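Local coordinates for malate dehydrogenase (Naegleria fowleri, PDB 6UM4), which probably catalyses the reversible, NAD(P)-dependent interconversion of malate and oxaloacetate, at residues 96-101 / 125-130; 129-134 / 156-161; 173-178 / 212-217. All blocks are in the same frame, centred on the assembly; numbering follows the deposited sequence. Where two conformers were deposited one is given.

How the interactions relate
All three contacts lie in the NAD-binding Rossmann domain. Interactions 1 and 2 pair strands of its six-stranded parallel sheet and share V129 and K130: strand 129-134 is bonded to strand 98-102 in interaction 1 and to strand 158-164, outermost in this chain, in interaction 2, with centres about 7 Å apart. Further along, I100 O meets R132 N at 2.9 Å, a probable hydrogen bond continuing the first pairing. Interaction 3 joins the lead-in and start of strand 176-179, the other neighbour of strand 98-102, to the loop before strand 218-221. Its centre is about 12 Å from that of interaction 1, and a probable hydrogen bond between T99 O and D175 N (2.8 Å) links them. Interactions 2 and 3 do not touch.

Interaction 1: 96-101 / 125-130; sequences PPVTIT and ENQPVK
P128 O accepts two N-H groups: V98 N from across the contact at 3.2 Å, and the amide NE2 of Q127 from within its own segment. The same NE2 gives a hydrogen bond to P96 O at 2.7 Å, with an N-H...O angle of 160°. Both acceptors lie close to the plane of the Q127 amide, which is the geometry expected when its two N-H bonds are used separately. The fit fixes the rotation of the amide, and the bend at chi2 (58°) turns CD back toward P96 and V98. V98 lies across Q127 at about a right angle, bringing CG1 to 3.5 Å from NE2.

Beyond this junction the backbones become the first two strands of the Rossmann fold, successive members of the beta-alpha-beta unit made with helix 108-118. V98 pairs with V129 and T99 with K130 in parallel register. K130 N donates to V98 O, and I100 N to K130 O at 2.8 Å, the latter nearly straight at the hydrogen.

On the face carrying V98 and V129, the end of I100 also arrives: its CD1 packs against V129 CG1 at 3.8 Å. On the face of T99 and K130, the lysine chain is extended beyond CG and runs beside P97, pointing the same way, with CE 4.0 Å from the proline CG; its CB also passes T99 OG1 at 4.1 Å. P97 CB meets P128 CB nearby, and E159 of strand 158-164 also touches both prolines.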
loop_
_atom_site.group_PDB
_atom_site.type_symbol
_atom_site.label_atom_id
_atom_site.label_comp_id
_atom_site.label_asym_id
_atom_site.label_seq_id
_atom_site.Cartn_x
_atom_site.Cartn_y
_atom_site.Cartn_z
ATOM N N PRO A 96 -10.567 -6.827 21.083
ATOM C CA PRO A 96 -10.424 -8.228 20.698
ATOM C C PRO A 96 -10.280 -8.339 19.198
ATOM O O PRO A 96 -10.738 -7.460 18.445
ATOM C CB PRO A 96 -11.728 -8.866 21.198
ATOM C CG PRO A 96 -12.681 -7.730 21.309
ATOM C CD PRO A 96 -11.860 -6.567 21.738
ATOM N N PRO A 97 -9.606 -9.372 18.711
ATOM C CA PRO A 97 -9.320 -9.447 17.274
ATOM C C PRO A 97 -10.557 -9.705 16.429
ATOM O O PRO A 97 -11.534 -10.308 16.876
ATOM C CB PRO A 97 -8.322 -10.606 17.173
ATOM C CG PRO A 97 -8.584 -11.438 18.372
ATOM C CD PRO A 97 -8.988 -10.481 19.460
ATOM N N VAL A 98 -10.505 -9.225 15.184
ATOM C CA VAL A 98 -11.494 -9.563 14.170
ATOM C C VAL A 98 -10.789 -10.346 13.062
ATOM O O VAL A 98 -9.571 -10.254 12.876
ATOM C CB VAL A 98 -12.190 -8.315 13.595
ATOM C CG1 VAL A 98 -12.844 -7.522 14.711
ATOM C CG2 VAL A 98 -11.166 -7.458 12.826
ATOM N N THR A 99 -11.578 -11.118 12.321
ATOM C CA THR A 99 -11.100 -11.988 11.250
ATOM C C THR A 99 -11.574 -11.470 9.893
ATOM O O THR A 99 -12.777 -11.244 9.699
ATOM C CB THR A 99 -11.620 -13.408 11.478
ATOM O OG1 THR A 99 -11.059 -13.919 12.677
ATOM C CG2 THR A 99 -11.241 -14.324 10.329
ATOM N N ILE A 100 -10.646 -11.322 8.943
ATOM C CA ILE A 100 -10.961 -10.813 7.608
ATOM C C ILE A 100 -10.561 -11.865 6.580
ATOM O O ILE A 100 -9.387 -12.240 6.496
ATOM C CB ILE A 100 -10.232 -9.492 7.308
ATOM C CG1 ILE A 100 -10.398 -8.487 8.449
ATOM C CG2 ILE A 100 -10.748 -8.880 6.012
ATOM C CD1 ILE A 100 -9.148 -7.585 8.616
ATOM N N THR A 101 -11.510 -12.298 5.761
ATOM C CA THR A 101 -11.226 -13.216 4.659
ATOM C C THR A 101 -11.045 -12.431 3.363
ATOM O O THR A 101 -11.895 -11.616 3.010
ATOM C CB THR A 101 -12.359 -14.236 4.488
ATOM O OG1 THR A 101 -12.589 -14.903 5.734
ATOM C CG2 THR A 101 -12.007 -15.262 3.422
ATOM N N GLU A 125 -6.183 1.736 14.378
ATOM C CA GLU A 125 -4.871 1.391 14.905
ATOM C C GLU A 125 -4.931 0.529 16.159
ATOM O O GLU A 125 -3.907 -0.047 16.539
ATOM C CB GLU A 125 -4.078 2.666 15.211
ATOM N N ASN A 126 -6.094 0.407 16.799
ATOM C CA ASN A 126 -6.228 -0.400 18.004
ATOM C C ASN A 126 -7.055 -1.663 17.778
ATOM O O ASN A 126 -7.536 -2.262 18.743
ATOM C CB ASN A 126 -6.819 0.449 19.128
ATOM C CG ASN A 126 -5.853 1.525 19.603
ATOM O OD1 ASN A 126 -4.698 1.240 19.932
ATOM N ND2 ASN A 126 -6.317 2.772 19.620
ATOM N N GLN A 127 -7.185 -2.106 16.530
ATOM C CA GLN A 127 -7.994 -3.272 16.177
ATOM C C GLN A 127 -7.117 -4.374 15.597
ATOM O O GLN A 127 -6.795 -4.342 14.395
ATOM C CB GLN A 127 -9.082 -2.887 15.173
ATOM C CG GLN A 127 -9.946 -4.054 14.723
ATOM C CD GLN A 127 -10.627 -4.725 15.895
ATOM O OE1 GLN A 127 -11.558 -4.176 16.468
ATOM N NE2 GLN A 127 -10.162 -5.902 16.262
ATOM N N PRO A 128 -6.732 -5.374 16.394
ATOM C CA PRO A 128 -5.948 -6.497 15.863
ATOM C C PRO A 128 -6.705 -7.260 14.791
ATOM O O PRO A 128 -7.927 -7.389 14.834
ATOM C CB PRO A 128 -5.718 -7.384 17.098
ATOM C CG PRO A 128 -5.904 -6.481 18.262
ATOM C CD PRO A 128 -6.947 -5.492 17.847
ATOM N N VAL A 129 -5.961 -7.802 13.832
ATOM C CA VAL A 129 -6.571 -8.446 12.680
ATOM C C VAL A 129 -5.984 -9.830 12.462
ATOM O O VAL A 129 -4.823 -10.103 12.778
ATOM C CB VAL A 129 -6.424 -7.591 11.401
ATOM C CG1 VAL A 129 -7.176 -6.308 11.563
ATOM C CG2 VAL A 129 -4.958 -7.280 11.145
ATOM N N LYS A 130 -6.834 -10.719 11.959
ATOM C CA LYS A 130 -6.455 -12.029 11.458
ATOM C C LYS A 130 -6.886 -12.124 10.007
ATOM O O LYS A 130 -8.052 -11.859 9.683
ATOM C CB LYS A 130 -7.093 -13.149 12.276
ATOM C CG LYS A 130 -6.720 -13.137 13.751
ATOM C CD LYS A 130 -7.342 -14.303 14.484
ATOM C CE LYS A 130 -7.014 -14.231 15.969
ATOM N NZ LYS A 130 -7.449 -15.461 16.681
#

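Interaction 2: 129-134 / 156-161; sequences VKLRLL and PLLEEI
The second beta-alpha-beta unit of the Rossmann fold closes here, where V129 of strand 129-134 meets L157, just before strand 158-164, and E159 within it; that strand is the outermost of the sheet in this chain. V129 N donates to L157 O at 2.8 Å, and V129 O receives E159 N at the same length. L131 N then bonds to E160 O. The strand axes lie 4.8 Å apart and 19° from parallel, with V129 paired with L158 and L131 with I161.

On the face of these apolar residues, L158 CD1 touches both V129 CG2, at 3.9 Å, and L131 CD1, at 3.8 Å, the two leucine chains crossing at about a right angle. Further along, L133 CD1 touches I161 CG2. Helices 108-118 and 140-151 cover this face, the crossover of the unit being helix 140-151; L150 packs on both L131 and I161.

The other face is polar. K130 CD passes E160 OE1 at 3.6 Å, but the charges stay apart, with NZ 4.4 Å from OE1. A water links E160 OE1 (3.1 Å) to R132 NH1 (2.8 Å), lying in the guanidinium plane at its edge. R132 has further partners in D169 O and in Y162, on which it makes a cation-pi contact.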
loop_
_atom_site.group_PDB
_atom_site.type_symbol
_atom_site.label_atom_id
_atom_site.label_comp_id
_atom_site.label_asym_id
_atom_site.label_seq_id
_atom_site.Cartn_x
_atom_site.Cartn_y
_atom_site.Cartn_z
ATOM N N VAL A 129 -5.961 -7.802 13.832
ATOM C CA VAL A 129 -6.571 -8.446 12.680
ATOM C C VAL A 129 -5.984 -9.830 12.462
ATOM O O VAL A 129 -4.823 -10.103 12.778
ATOM C CB VAL A 129 -6.424 -7.591 11.401
ATOM C CG1 VAL A 129 -7.176 -6.308 11.563
ATOM C CG2 VAL A 129 -4.958 -7.280 11.145
ATOM N N LYS A 130 -6.834 -10.719 11.959
ATOM C CA LYS A 130 -6.455 -12.029 11.458
ATOM C C LYS A 130 -6.886 -12.124 10.007
ATOM O O LYS A 130 -8.052 -11.859 9.683
ATOM C CB LYS A 130 -7.093 -13.149 12.276
ATOM C CG LYS A 130 -6.720 -13.137 13.751
ATOM C CD LYS A 130 -7.342 -14.303 14.484
ATOM C CE LYS A 130 -7.014 -14.231 15.969
ATOM N NZ LYS A 130 -7.449 -15.461 16.681
ATOM N N LEU A 131 -5.960 -12.512 9.145
ATOM C CA LEU A 131 -6.212 -12.606 7.715
ATOM C C LEU A 131 -6.383 -14.065 7.335
ATOM O O LEU A 131 -5.533 -14.900 7.655
ATOM C CB LEU A 131 -5.064 -11.984 6.924
ATOM C CG LEU A 131 -4.943 -10.460 6.958
ATOM C CD1 LEU A 131 -3.658 -10.016 6.257
ATOM C CD2 LEU A 131 -6.146 -9.865 6.306
ATOM N N ARG A 132 -7.478 -14.369 6.658
ATOM C CA ARG A 132 -7.686 -15.677 6.063
ATOM C C ARG A 132 -7.665 -15.471 4.559
ATOM O O ARG A 132 -8.602 -14.898 3.991
ATOM C CB ARG A 132 -8.995 -16.299 6.551
ATOM C CG ARG A 132 -9.004 -16.555 8.067
ATOM C CD ARG A 132 -10.285 -17.273 8.529
ATOM N NE ARG A 132 -10.246 -18.703 8.265
ATOM C CZ ARG A 132 -9.673 -19.591 9.084
ATOM N NH1 ARG A 132 -8.935 -19.168 10.106
ATOM N NH2 ARG A 132 -9.707 -20.890 8.793
ATOM N N LEU A 133 -6.609 -15.953 3.927
ATOM C CA LEU A 133 -6.279 -15.632 2.546
ATOM C C LEU A 133 -6.638 -16.810 1.659
ATOM O O LEU A 133 -6.129 -17.916 1.868
ATOM C CB LEU A 133 -4.787 -15.319 2.415
ATOM C CG LEU A 133 -4.277 -14.195 3.309
ATOM C CD1 LEU A 133 -2.797 -13.920 3.018
ATOM C CD2 LEU A 133 -5.137 -12.939 3.059
ATOM N N LEU A 134 -7.470 -16.562 0.653
ATOM C CA LEU A 134 -7.988 -17.601 -0.228
ATOM C C LEU A 134 -7.448 -17.411 -1.638
ATOM O O LEU A 134 -7.389 -16.287 -2.141
ATOM C CB LEU A 134 -9.522 -17.562 -0.257
ATOM C CG LEU A 134 -10.176 -18.464 -1.297
ATOM C CD1 LEU A 134 -9.834 -19.894 -0.941
ATOM C CD2 LEU A 134 -11.676 -18.272 -1.341
ATOM N N PRO A 156 2.389 -5.177 14.280
ATOM C CA PRO A 156 1.913 -5.582 15.606
ATOM C C PRO A 156 0.475 -6.037 15.606
ATOM O O PRO A 156 0.112 -6.913 16.401
ATOM C CB PRO A 156 2.087 -4.300 16.433
ATOM C CG PRO A 156 3.141 -3.511 15.690
ATOM C CD PRO A 156 2.807 -3.768 14.260
ATOM N N LEU A 157 -0.350 -5.497 14.711
ATOM C CA LEU A 157 -1.775 -5.792 14.718
ATOM C C LEU A 157 -2.118 -7.104 14.029
ATOM O O LEU A 157 -3.230 -7.609 14.222
ATOM C CB LEU A 157 -2.550 -4.647 14.046
ATOM C CG LEU A 157 -2.576 -3.311 14.802
ATOM C CD1 LEU A 157 -3.223 -2.203 13.979
ATOM C CD2 LEU A 157 -3.254 -3.434 16.167
ATOM N N LEU A 158 -1.207 -7.667 13.237
ATOM C CA LEU A 158 -1.486 -8.865 12.443
ATOM C C LEU A 158 -1.254 -10.090 13.318
ATOM O O LEU A 158 -0.127 -10.563 13.465
ATOM C CB LEU A 158 -0.616 -8.896 11.199
ATOM C CG LEU A 158 -0.949 -9.952 10.164
ATOM C CD1 LEU A 158 -2.452 -9.963 9.867
ATOM C CD2 LEU A 158 -0.178 -9.604 8.924
ATOM N N GLU A 159 -2.336 -10.613 13.882
ATOM C CA GLU A 159 -2.223 -11.694 14.851
ATOM C C GLU A 159 -2.103 -13.060 14.189
ATOM O O GLU A 159 -1.546 -13.985 14.793
ATOM C CB GLU A 159 -3.424 -11.678 15.798
ATOM C CG GLU A 159 -3.038 -11.714 17.268
ATOM C CD GLU A 159 -3.557 -10.510 18.026
ATOM O OE1 GLU A 159 -4.771 -10.474 18.323
ATOM O OE2 GLU A 159 -2.758 -9.586 18.307
ATOM N N GLU A 160 -2.597 -13.208 12.965
ATOM C CA GLU A 160 -2.542 -14.494 12.295
ATOM C C GLU A 160 -2.671 -14.272 10.802
ATOM O O GLU A 160 -3.364 -13.356 10.364
ATOM C CB GLU A 160 -3.662 -15.435 12.773
ATOM C CG GLU A 160 -3.509 -16.859 12.266
ATOM C CD GLU A 160 -4.763 -17.712 12.436
ATOM O OE1 GLU A 160 -5.736 -17.251 13.072
ATOM O OE2 GLU A 160 -4.750 -18.868 11.960
ATOM N N ILE A 161 -2.006 -15.125 10.029
ATOM C CA ILE A 161 -2.205 -15.229 8.586
ATOM C C ILE A 161 -2.477 -16.697 8.279
ATOM O O ILE A 161 -1.583 -17.537 8.424
ATOM C CB ILE A 161 -0.991 -14.735 7.785
ATOM C CG1 ILE A 161 -0.616 -13.307 8.185
ATOM C CG2 ILE A 161 -1.303 -14.798 6.295
ATOM C CD1 ILE A 161 0.718 -12.832 7.576
HETATM O O HOH W 1 -5.820 -17.293 16.392
HETATM O O HOH W 2 -8.213 -16.791 11.301
HETATM O O HOH W 3 -7.264 -19.568 13.060
#

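Interaction 3: 173-178 / 212-217; sequences GADYAI and QANGDV
A174 O accepts N214 N at 2.7 Å, the shortest of three direct hydrogen bonds joining the lead-in to strand 176-179, in the Rossmann sheet, to the end of helix 191-212 and the loop that runs on to strand 218-221. On one flank G173 N donates to Q212 O at the helix end, approaching from 43° above the carbonyl plane. On the other, N214 ND2 reaches D175 OD1 at 3.1 Å with a nearly straight N-H...O angle of 172°. The carboxylate oxygen lies close to the plane of the asparagine amide, yet ND2 meets it from above the carboxylate plane, and the two flat groups are turned 44° apart.

Apolar contacts accompany these bonds: A174 CB packs on A213 CB at 3.9 Å. V217 sets CG2 3.5 Å from D175 O, and its CA also makes a CA-H...O contact with that oxygen, at 3.2 Å.

Further out, a type I turn from N214 to V217 folds the loop back to the strand, with V217 N bonded to N214 O. The carboxylate of D175 is held by T99 N of the neighbouring strand 98-102, which bonds to OD2, while OD1 takes the asparagine. Q212 NE2 is bonded to N168 O. A water bridges the backbones, donating to D175 O at 2.7 Å and to D216 O, and it lies over one face of the Y176 ring, offset toward the rim.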
loop_
_atom_site.group_PDB
_atom_site.type_symbol
_atom_site.label_atom_id
_atom_site.label_comp_id
_atom_site.label_asym_id
_atom_site.label_seq_id
_atom_site.Cartn_x
_atom_site.Cartn_y
_atom_site.Cartn_z
ATOM N N GLY A 173 -15.346 -18.250 10.766
ATOM C CA GLY A 173 -15.185 -17.178 11.722
ATOM C C GLY A 173 -14.980 -15.801 11.130
ATOM O O GLY A 173 -14.528 -14.900 11.840
ATOM N N ALA A 174 -15.345 -15.589 9.868
ATOM C CA ALA A 174 -15.112 -14.291 9.250
ATOM C C ALA A 174 -16.016 -13.231 9.864
ATOM O O ALA A 174 -17.220 -13.451 10.044
ATOM C CB ALA A 174 -15.336 -14.372 7.742
ATOM N N ASP A 175 -15.418 -12.098 10.227
ATOM C CA ASP A 175 -16.167 -10.896 10.562
ATOM C C ASP A 175 -16.296 -9.981 9.362
ATOM O O ASP A 175 -17.242 -9.188 9.286
ATOM C CB ASP A 175 -15.492 -10.111 11.687
ATOM C CG ASP A 175 -15.424 -10.877 12.954
ATOM O OD1 ASP A 175 -16.496 -11.284 13.449
ATOM O OD2 ASP A 175 -14.295 -11.063 13.453
ATOM N N TYR A 176 -15.342 -10.090 8.443
ATOM C CA TYR A 176 -15.265 -9.290 7.239
ATOM C C TYR A 176 -14.810 -10.178 6.099
ATOM O O TYR A 176 -14.013 -11.097 6.294
ATOM C CB TYR A 176 -14.279 -8.134 7.417
ATOM C CG TYR A 176 -14.626 -7.223 8.564
ATOM C CD1 TYR A 176 -15.661 -6.301 8.457
ATOM C CD2 TYR A 176 -13.953 -7.297 9.756
ATOM C CE1 TYR A 176 -15.991 -5.460 9.517
ATOM C CE2 TYR A 176 -14.272 -6.464 10.821
ATOM C CZ TYR A 176 -15.288 -5.548 10.696
ATOM O OH TYR A 176 -15.602 -4.734 11.764
ATOM N N ALA A 177 -15.321 -9.902 4.906
ATOM C CA ALA A 177 -14.830 -10.591 3.724
ATOM C C ALA A 177 -14.731 -9.591 2.580
ATOM O O ALA A 177 -15.679 -8.855 2.301
ATOM C CB ALA A 177 -15.716 -11.787 3.349
ATOM N N ILE A 178 -13.581 -9.574 1.919
ATOM C CA ILE A 178 -13.347 -8.745 0.743
ATOM C C ILE A 178 -13.110 -9.693 -0.421
ATOM O O ILE A 178 -12.158 -10.486 -0.401
ATOM C CB ILE A 178 -12.159 -7.778 0.932
ATOM C CG1 ILE A 178 -12.463 -6.819 2.083
ATOM C CG2 ILE A 178 -11.898 -6.974 -0.351
ATOM C CD1 ILE A 178 -11.313 -5.926 2.450
ATOM N N GLN A 212 -20.303 -20.440 7.374
ATOM C CA GLN A 212 -19.052 -20.394 8.126
ATOM C C GLN A 212 -18.758 -19.077 8.825
ATOM O O GLN A 212 -18.146 -19.099 9.903
ATOM C CB GLN A 212 -17.874 -20.702 7.197
ATOM C CG GLN A 212 -17.919 -22.083 6.565
ATOM C CD GLN A 212 -17.588 -23.168 7.584
ATOM O OE1 GLN A 212 -18.457 -23.643 8.301
ATOM N NE2 GLN A 212 -16.310 -23.528 7.676
ATOM N N ALA A 213 -19.172 -17.943 8.248
ATOM C CA ALA A 213 -18.799 -16.624 8.745
ATOM C C ALA A 213 -19.603 -16.274 9.992
ATOM O O ALA A 213 -20.611 -16.907 10.319
ATOM C CB ALA A 213 -19.010 -15.563 7.658
ATOM N N ASN A 214 -19.156 -15.249 10.704
ATOM C CA ASN A 214 -19.932 -14.822 11.859
ATOM C C ASN A 214 -21.189 -14.082 11.405
ATOM O O ASN A 214 -21.289 -13.605 10.266
ATOM C CB ASN A 214 -19.048 -13.995 12.786
ATOM C CG ASN A 214 -18.020 -14.867 13.521
ATOM O OD1 ASN A 214 -18.257 -16.061 13.763
ATOM N ND2 ASN A 214 -16.865 -14.294 13.827
ATOM N N GLY A 215 -22.175 -14.016 12.308
ATOM C CA GLY A 215 -23.508 -13.579 11.916
ATOM C C GLY A 215 -23.564 -12.147 11.421
ATOM O O GLY A 215 -24.423 -11.803 10.598
ATOM N N ASP A 216 -22.685 -11.284 11.941
ATOM C CA ASP A 216 -22.650 -9.866 11.597
ATOM C C ASP A 216 -21.647 -9.558 10.497
ATOM O O ASP A 216 -21.218 -8.404 10.377
ATOM C CB ASP A 216 -22.316 -9.020 12.829
ATOM C CG ASP A 216 -23.388 -9.090 13.905
ATOM O OD1 ASP A 216 -24.566 -9.362 13.572
ATOM O OD2 ASP A 216 -23.046 -8.863 15.088
ATOM N N VAL A 217 -21.230 -10.570 9.727
ATOM C CA VAL A 217 -20.160 -10.383 8.755
ATOM C C VAL A 217 -20.550 -9.305 7.741
ATOM O O VAL A 217 -21.711 -9.200 7.318
ATOM C CB VAL A 217 -19.821 -11.716 8.065
ATOM C CG1 VAL A 217 -21.061 -12.284 7.382
ATOM C CG2 VAL A 217 -18.683 -11.532 7.051
HETATM O O HOH W 4 -18.556 -7.697 11.095
#